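Local structure of ORF14 (Streptomyces clavuligerus, 2WPW) at residues Thr124-Leu129 with Pro324-Val329; Ala148-Ile153 with Val329-Glu334; Trp185-Pro190 with Arg233-Thr238. The protein probably acts as an acyltransferase of the tandem GCN5-related N-acetyltransferase type and binds acetyl-CoA. All coordinates share one frame; numbering follows the deposited sequence.

Contact 1: residues Thr124-Leu129 with Pro324-Val329; sequences TVVESL and PYDRWV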
# COMPACT_ATOMS: atom_id res chain seq x y z
N THR A 124 -8.60 -6.43 2.02
CA THR A 124 -7.50 -6.80 2.90
C THR A 124 -7.91 -6.57 4.34
O THR A 124 -8.41 -5.50 4.71
CB THR A 124 -6.33 -5.93 2.61
OG1 THR A 124 -5.93 -6.19 1.27
CG2 THR A 124 -5.15 -6.26 3.57
N VAL A 125 -7.69 -7.57 5.19
CA VAL A 125 -8.23 -7.50 6.55
C VAL A 125 -7.10 -7.73 7.51
O VAL A 125 -6.38 -8.72 7.36
CB VAL A 125 -9.33 -8.58 6.76
CG1 VAL A 125 -9.86 -8.61 8.22
CG2 VAL A 125 -10.47 -8.40 5.74
N VAL A 126 -6.93 -6.86 8.51
CA VAL A 126 -5.78 -7.03 9.43
C VAL A 126 -6.05 -8.11 10.46
O VAL A 126 -7.04 -8.01 11.17
CB VAL A 126 -5.44 -5.73 10.17
CG1 VAL A 126 -4.31 -6.00 11.18
CG2 VAL A 126 -5.03 -4.65 9.14
N GLU A 127 -5.20 -9.15 10.53
CA GLU A 127 -5.37 -10.20 11.53
C GLU A 127 -4.07 -10.53 12.18
O GLU A 127 -3.06 -9.85 11.94
CB GLU A 127 -5.94 -11.46 10.94
CG GLU A 127 -7.17 -11.19 10.13
CD GLU A 127 -7.99 -12.45 9.86
OE1 GLU A 127 -8.38 -13.07 10.87
OE2 GLU A 127 -8.22 -12.80 8.65
N SER A 128 -4.09 -11.57 12.98
CA SER A 128 -2.96 -11.88 13.83
C SER A 128 -2.00 -12.81 13.16
O SER A 128 -2.40 -13.71 12.42
CB SER A 128 -3.43 -12.54 15.14
OG SER A 128 -3.97 -11.56 15.96
N LEU A 129 -0.74 -12.61 13.45
CA LEU A 129 0.27 -13.53 13.02
C LEU A 129 0.35 -14.66 14.07
O LEU A 129 0.35 -14.38 15.27
CB LEU A 129 1.58 -12.78 12.99
CG LEU A 129 2.44 -12.79 11.73
CD1 LEU A 129 1.61 -13.07 10.49
CD2 LEU A 129 3.27 -11.47 11.63
N PRO A 324 8.15 -9.08 12.26
CA PRO A 324 6.79 -9.45 11.87
C PRO A 324 5.78 -8.97 12.91
O PRO A 324 5.85 -9.36 14.08
CB PRO A 324 6.81 -10.99 11.80
CG PRO A 324 8.21 -11.36 11.75
CD PRO A 324 9.00 -10.26 12.48
N TYR A 325 4.85 -8.13 12.51
CA TYR A 325 3.98 -7.53 13.45
C TYR A 325 2.54 -8.05 13.32
O TYR A 325 1.99 -8.63 14.28
CB TYR A 325 4.06 -6.00 13.36
CG TYR A 325 3.43 -5.34 14.56
CD1 TYR A 325 4.14 -5.23 15.76
CD2 TYR A 325 2.13 -4.87 14.51
CE1 TYR A 325 3.56 -4.66 16.89
CE2 TYR A 325 1.54 -4.30 15.65
CZ TYR A 325 2.27 -4.21 16.81
OH TYR A 325 1.71 -3.65 17.91
N ASP A 326 1.93 -7.84 12.15
CA ASP A 326 0.56 -8.26 11.93
C ASP A 326 0.36 -8.88 10.51
O ASP A 326 1.31 -8.91 9.70
CB ASP A 326 -0.44 -7.11 12.22
CG ASP A 326 -0.14 -5.82 11.44
OD1 ASP A 326 0.49 -5.86 10.37
OD2 ASP A 326 -0.58 -4.74 11.89
N ARG A 327 -0.85 -9.40 10.23
CA ARG A 327 -1.05 -10.29 9.08
C ARG A 327 -2.12 -9.69 8.15
O ARG A 327 -3.22 -9.48 8.58
CB ARG A 327 -1.47 -11.68 9.58
CG ARG A 327 -1.28 -12.78 8.55
CD ARG A 327 -1.94 -14.11 8.94
NE ARG A 327 -1.88 -15.05 7.80
CZ ARG A 327 -2.78 -16.00 7.56
NH1 ARG A 327 -3.82 -16.18 8.36
NH2 ARG A 327 -2.66 -16.77 6.52
N TRP A 328 -1.77 -9.40 6.89
CA TRP A 328 -2.67 -8.80 5.95
C TRP A 328 -3.43 -9.88 5.15
O TRP A 328 -2.95 -10.30 4.13
CB TRP A 328 -1.87 -7.88 5.01
CG TRP A 328 -1.51 -6.55 5.63
CD1 TRP A 328 -1.75 -6.17 6.94
CD2 TRP A 328 -0.78 -5.47 5.03
NE1 TRP A 328 -1.26 -4.93 7.16
CE2 TRP A 328 -0.67 -4.46 6.02
CE3 TRP A 328 -0.25 -5.23 3.75
CZ2 TRP A 328 -0.05 -3.21 5.77
CZ3 TRP A 328 0.37 -4.00 3.49
CH2 TRP A 328 0.45 -2.99 4.50
N VAL A 329 -4.59 -10.34 5.65
CA VAL A 329 -5.34 -11.47 5.06
C VAL A 329 -6.30 -11.02 3.92
O VAL A 329 -6.92 -9.98 4.03
CB VAL A 329 -6.16 -12.20 6.14
CG1 VAL A 329 -6.76 -13.54 5.60
CG2 VAL A 329 -5.32 -12.40 7.44
O HOH W 1 0.34 -10.60 14.89
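Val125 and Val329 face each other in an antiparallel hydrogen-bonded pair, with Val125 N at 2.8 Å from Val329 O and Val329 N at 3.0 Å from Val125 O. Two residues on, Glu127 and Arg327 repeat the exchange; Glu127 N meets Arg327 O at 2.8 Å with an almost straight 171° at the hydrogen, while the return bond from Arg327 N to Glu127 O is more bent. Where the ladder ends, a water accepts from Leu129 N and donates to Tyr325 O, bridging the parting chains. Glu127 sends CG anti to its carbonyl carbon (chi1 -51°), which lays the chain crosswise over Val329, CG lying 3.5 Å from Val329 CG2. Its carboxylate continues to a salt bridge with Arg150 and a weak hydrogen bond from Trp331. Replacing Glu127 with alanine would probably leave the charge of Arg150 without this mate and open a gap beside Val329 CG2. Arg327 is long enough for two tasks: its stem supports Leu129, whose CD1 comes to 3.5 Å from Arg327 CG, and its guanidinium pairs with Glu308. The other methyl of Leu129, CD2, rests on Pro324 CB at 3.6 Å. On the face opposite Glu127, Arg327 and Val329, Val126 CG2 lies obliquely 4.2 Å from Trp328 CD1, and Thr124 CG2 approaches Trp328 CB at 3.9 Å; beta-branched residues suit such extended backbone. Tyr325 and Asp326 together oppose His158 in a classic beta bulge, and the ring of Trp328 stacks on that histidine. Strand 323-334, from the C-terminal end of the chain, is thus inserted between strand 120-127 of the N-terminal acetyltransferase region and strand 149-162, while helix 138-146 lies against Val125 and Glu127.

Contact 2: residues Ala148-Ile153 with Val329-Glu334; sequences AHRSDI and VFWTAE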
# COMPACT_ATOMS: atom_id res chain seq x y z
N ALA A 148 -18.25 -12.82 3.70
CA ALA A 148 -17.01 -12.92 3.01
C ALA A 148 -16.28 -14.18 3.46
O ALA A 148 -16.59 -14.70 4.54
CB ALA A 148 -16.17 -11.72 3.30
N HIS A 149 -15.33 -14.68 2.64
CA HIS A 149 -14.45 -15.80 3.05
C HIS A 149 -12.97 -15.47 2.89
O HIS A 149 -12.61 -14.66 2.07
CB HIS A 149 -14.82 -17.07 2.31
CG HIS A 149 -16.24 -17.50 2.54
ND1 HIS A 149 -17.31 -16.95 1.87
CD2 HIS A 149 -16.76 -18.42 3.40
CE1 HIS A 149 -18.43 -17.54 2.28
NE2 HIS A 149 -18.13 -18.43 3.21
N ARG A 150 -12.13 -16.08 3.73
CA ARG A 150 -10.69 -15.96 3.58
C ARG A 150 -10.32 -16.61 2.29
O ARG A 150 -10.75 -17.70 1.97
CB ARG A 150 -9.93 -16.57 4.74
CG ARG A 150 -9.78 -15.59 5.82
CD ARG A 150 -8.95 -16.10 6.94
NE ARG A 150 -9.81 -16.54 8.01
CZ ARG A 150 -10.13 -15.81 9.07
NH1 ARG A 150 -9.66 -14.60 9.21
NH2 ARG A 150 -10.93 -16.30 9.98
N SER A 151 -9.57 -15.89 1.51
CA SER A 151 -9.23 -16.34 0.22
C SER A 151 -8.08 -17.32 0.35
O SER A 151 -7.55 -17.56 1.43
CB SER A 151 -8.78 -15.13 -0.55
OG SER A 151 -7.99 -15.59 -1.59
N ASP A 152 -7.65 -17.86 -0.77
CA ASP A 152 -6.60 -18.83 -0.72
C ASP A 152 -5.25 -18.24 -1.16
O ASP A 152 -4.24 -18.91 -1.06
CB ASP A 152 -6.98 -20.05 -1.56
CG ASP A 152 -6.94 -19.75 -3.06
OD1 ASP A 152 -6.41 -18.67 -3.47
OD2 ASP A 152 -7.45 -20.61 -3.84
N ILE A 153 -5.20 -17.01 -1.63
CA ILE A 153 -3.91 -16.43 -1.93
C ILE A 153 -3.14 -16.18 -0.63
O ILE A 153 -3.71 -15.76 0.36
CB ILE A 153 -4.03 -15.17 -2.76
CG1 ILE A 153 -5.34 -14.45 -2.46
CG2 ILE A 153 -4.08 -15.54 -4.24
CD1 ILE A 153 -5.91 -13.75 -3.71
N VAL A 329 -4.59 -10.34 5.65
CA VAL A 329 -5.34 -11.47 5.06
C VAL A 329 -6.30 -11.02 3.92
O VAL A 329 -6.92 -9.98 4.03
CB VAL A 329 -6.16 -12.20 6.14
CG1 VAL A 329 -6.76 -13.54 5.60
CG2 VAL A 329 -5.32 -12.40 7.44
N PHE A 330 -6.38 -11.78 2.82
CA PHE A 330 -7.24 -11.38 1.68
C PHE A 330 -8.58 -12.07 1.70
O PHE A 330 -8.65 -13.28 1.87
CB PHE A 330 -6.52 -11.64 0.33
CG PHE A 330 -5.15 -11.04 0.28
CD1 PHE A 330 -4.99 -9.67 0.48
CD2 PHE A 330 -4.03 -11.82 0.14
CE1 PHE A 330 -3.71 -9.09 0.51
CE2 PHE A 330 -2.75 -11.25 0.16
CZ PHE A 330 -2.60 -9.88 0.36
N TRP A 331 -9.65 -11.32 1.50
CA TRP A 331 -10.97 -11.91 1.51
C TRP A 331 -11.69 -11.58 0.22
O TRP A 331 -11.35 -10.62 -0.47
CB TRP A 331 -11.82 -11.50 2.74
CG TRP A 331 -11.25 -11.80 4.12
CD1 TRP A 331 -10.00 -11.45 4.59
CD2 TRP A 331 -11.93 -12.40 5.24
NE1 TRP A 331 -9.85 -11.86 5.91
CE2 TRP A 331 -11.01 -12.43 6.34
CE3 TRP A 331 -13.21 -12.97 5.41
CZ2 TRP A 331 -11.33 -12.97 7.58
CZ3 TRP A 331 -13.54 -13.50 6.67
CH2 TRP A 331 -12.59 -13.49 7.75
N THR A 332 -12.65 -12.41 -0.14
CA THR A 332 -13.47 -12.22 -1.33
C THR A 332 -14.90 -12.51 -0.92
O THR A 332 -15.17 -13.20 0.08
CB THR A 332 -13.15 -13.23 -2.47
OG1 THR A 332 -13.18 -14.54 -1.94
CG2 THR A 332 -11.77 -13.03 -3.07
N ALA A 333 -15.83 -12.00 -1.71
CA ALA A 333 -17.21 -12.27 -1.49
C ALA A 333 -17.94 -12.03 -2.78
O ALA A 333 -17.45 -11.33 -3.69
CB ALA A 333 -17.77 -11.36 -0.38
N GLU A 334 -19.12 -12.61 -2.85
CA GLU A 334 -19.90 -12.56 -4.04
C GLU A 334 -20.64 -11.26 -4.00
O GLU A 334 -21.08 -10.88 -2.95
CB GLU A 334 -20.87 -13.75 -4.07
CG GLU A 334 -20.20 -15.08 -4.43
CD GLU A 334 -21.19 -16.24 -4.43
OE1 GLU A 334 -21.79 -16.49 -5.48
OE2 GLU A 334 -21.39 -16.88 -3.38
O HOH W 2 -4.81 -13.87 2.48
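Arg150 lies side by side with Trp331, its chain running over one face of the indole. From CB the chain sets CG anti to the carbonyl carbon (chi1 -86°), and CG makes a CH-pi contact 3.7 Å from the centroid of the six-membered ring. CD turns to Val329, 3.6 Å from its CG1. A bend at chi3 then carries NE and CZ past the outer rim of the indole, so that Trp331 CH2 sits over one face of the guanidinium. The two planes are inclined by 63°, which rules out a flat stack, and the exact placing of NH1 against the ring is doubtful. Ala148 is small enough to fit beside the tryptophan, its CB 3.8 Å from Trp331 CE3 and 4.0 Å from Ala333 CB. The backbones hold this register: His149 N donates to Thr332 O at 3.0 Å, Thr332 N answers to His149 O, and Ser151 N reaches Phe330 O at 2.8 Å. Ser151 OG accepts from Ile153 N in an ST turn; a water joins Ile153 O to Phe330 N, and Ile153 CG1 packs 3.9 Å from Phe330 CD2. With helix 138-146 also touching it, Trp331 is a buried ring whose pi face takes the aliphatic stem of Arg150, while the negative charge of Glu127 is likely to offset the arginine's charge beside it.

Contact 3: residues Trp185-Pro190 with Arg233-Thr238; sequences WGTITP and RRAYHT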
# COMPACT_ATOMS: atom_id res chain seq x y z
N TRP A 185 17.99 7.62 -8.09
CA TRP A 185 17.04 8.58 -8.61
C TRP A 185 15.89 8.81 -7.59
O TRP A 185 15.84 8.13 -6.55
CB TRP A 185 16.55 8.11 -9.97
CG TRP A 185 15.77 6.84 -10.02
CD1 TRP A 185 14.43 6.67 -9.83
CD2 TRP A 185 16.28 5.53 -10.35
NE1 TRP A 185 14.06 5.34 -10.02
CE2 TRP A 185 15.17 4.62 -10.35
CE3 TRP A 185 17.57 5.03 -10.68
CZ2 TRP A 185 15.30 3.26 -10.65
CZ3 TRP A 185 17.70 3.68 -10.96
CH2 TRP A 185 16.56 2.80 -10.92
N GLY A 186 14.98 9.72 -7.89
CA GLY A 186 13.93 10.16 -6.99
C GLY A 186 12.57 9.66 -7.45
O GLY A 186 12.42 8.44 -7.77
N THR A 187 11.58 10.56 -7.51
CA THR A 187 10.22 10.12 -7.84
C THR A 187 9.99 9.68 -9.29
O THR A 187 9.04 8.93 -9.56
CB THR A 187 9.23 11.22 -7.49
OG1 THR A 187 9.64 12.40 -8.18
CG2 THR A 187 9.25 11.50 -5.97
N ILE A 188 10.84 10.12 -10.21
CA ILE A 188 10.64 9.76 -11.60
C ILE A 188 11.79 8.95 -12.15
O ILE A 188 12.92 9.37 -12.06
CB ILE A 188 10.46 10.97 -12.53
CG1 ILE A 188 9.50 12.02 -11.96
CG2 ILE A 188 9.94 10.48 -13.91
CD1 ILE A 188 8.07 11.46 -11.62
N THR A 189 11.50 7.76 -12.66
CA THR A 189 12.48 6.91 -13.33
C THR A 189 13.20 7.61 -14.51
O THR A 189 12.54 8.21 -15.42
CB THR A 189 11.77 5.62 -13.87
OG1 THR A 189 11.15 4.88 -12.81
CG2 THR A 189 12.74 4.71 -14.55
N PRO A 190 14.54 7.64 -14.48
CA PRO A 190 15.26 8.20 -15.61
C PRO A 190 14.88 7.52 -16.92
O PRO A 190 14.68 6.30 -16.91
CB PRO A 190 16.71 7.85 -15.30
CG PRO A 190 16.75 7.92 -13.79
CD PRO A 190 15.42 7.38 -13.34
N ARG A 233 3.99 12.21 -2.25
CA ARG A 233 5.02 11.28 -1.75
C ARG A 233 6.35 11.54 -2.44
O ARG A 233 6.40 11.69 -3.65
CB ARG A 233 4.61 9.79 -1.96
CG ARG A 233 3.45 9.34 -1.05
CD ARG A 233 2.69 8.14 -1.68
NE ARG A 233 1.68 7.63 -0.77
CZ ARG A 233 1.97 6.82 0.25
NH1 ARG A 233 3.24 6.44 0.44
NH2 ARG A 233 1.00 6.40 1.07
N ARG A 234 7.41 11.55 -1.66
CA ARG A 234 8.77 11.52 -2.14
C ARG A 234 9.22 10.07 -2.20
O ARG A 234 8.68 9.20 -1.51
CB ARG A 234 9.72 12.16 -1.11
CG ARG A 234 10.08 13.62 -1.35
CD ARG A 234 9.49 14.50 -0.33
NE ARG A 234 9.97 14.16 1.01
CZ ARG A 234 9.36 14.64 2.09
NH1 ARG A 234 8.31 15.44 1.91
NH2 ARG A 234 9.77 14.34 3.30
N ALA A 235 10.25 9.80 -3.00
CA ALA A 235 10.71 8.40 -3.17
C ALA A 235 12.22 8.37 -3.41
O ALA A 235 12.74 9.29 -4.04
CB ALA A 235 9.95 7.73 -4.32
N TYR A 236 12.89 7.34 -2.86
CA TYR A 236 14.35 7.12 -2.94
C TYR A 236 14.66 5.76 -3.65
O TYR A 236 14.23 4.70 -3.21
CB TYR A 236 14.98 7.17 -1.51
CG TYR A 236 14.71 8.50 -0.87
CD1 TYR A 236 13.53 8.73 -0.16
CD2 TYR A 236 15.57 9.56 -1.06
CE1 TYR A 236 13.24 9.99 0.37
CE2 TYR A 236 15.31 10.82 -0.54
CZ TYR A 236 14.15 11.04 0.16
OH TYR A 236 13.90 12.32 0.66
N HIS A 237 15.43 5.78 -4.74
CA HIS A 237 15.69 4.56 -5.46
C HIS A 237 17.18 4.39 -5.54
O HIS A 237 17.93 5.37 -5.74
CB HIS A 237 15.12 4.69 -6.87
CG HIS A 237 13.62 4.65 -6.94
ND1 HIS A 237 12.84 5.79 -6.88
CD2 HIS A 237 12.76 3.62 -7.12
CE1 HIS A 237 11.56 5.45 -7.00
NE2 HIS A 237 11.49 4.13 -7.16
N THR A 238 17.66 3.16 -5.41
CA THR A 238 19.07 3.00 -5.68
C THR A 238 19.12 1.95 -6.73
O THR A 238 18.40 0.96 -6.66
CB THR A 238 19.83 2.59 -4.41
OG1 THR A 238 19.79 3.67 -3.49
CG2 THR A 238 21.30 2.30 -4.70
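Trp185 ends edge strand 180-185 and pairs with His237 of strand 234-242, in the C-terminal GNAT-family region, in antiparallel fashion: His237 N donates to Trp185 O at 3.0 Å, and Trp185 N reaches His237 O at a longer 3.3 Å. Trp185 CG takes the crowded position between backbone N and carbonyl carbon (chi1 64°), bringing the indole over the histidine. The five-membered ring and the imidazole form an offset stack, centroids 4.2 Å apart and planes at 14°, with His237 CB set over the same indole face, 3.4 Å from that centroid. Gly186 leaves the strand pairing with backbone angles that residues bearing a CB seldom adopt; its CA approaches Ala235 O at 3.3 Å, and its O takes a weak hydrogen bond from His237 ND1 at 2.8 Å. Thr187 follows, its methyl CG2 lying 3.6 Å from Ala235 N, while Val229 of helix 214-230 meets the same side chain. Thr189 turns to Glu225 of that helix, and Pro190, leading into helix 191-199, brings CD back over the opposite face of Trp185. The indole is thus sandwiched by its broad faces between proline and histidine, and the stack, with the weak bond from ND1, is likely to restrain the turning of His237.

In the fold
Contacts 1 and 2 lie on the two edges of strand 323-334, share Val329 and have centres about 13 Å apart. Side chains join them directly, through the Glu127-Arg150 pair and through Val125 CG2, 3.3 Å from Trp331 CD1. Both lie near the cofactor, the side chain of Val125 about 4 Å and that of Ala148 about 6 Å from bound acetyl-CoA; each is also about 9 Å from the side chain of Leu90, which binds it. Contact 3 lies across the chain's centre, about 29 Å from contact 1 and about 34 Å from contact 2 between centres, away from the known acetyl-CoA site, at the end of strand 180-185, one of the two outermost strands within this chain.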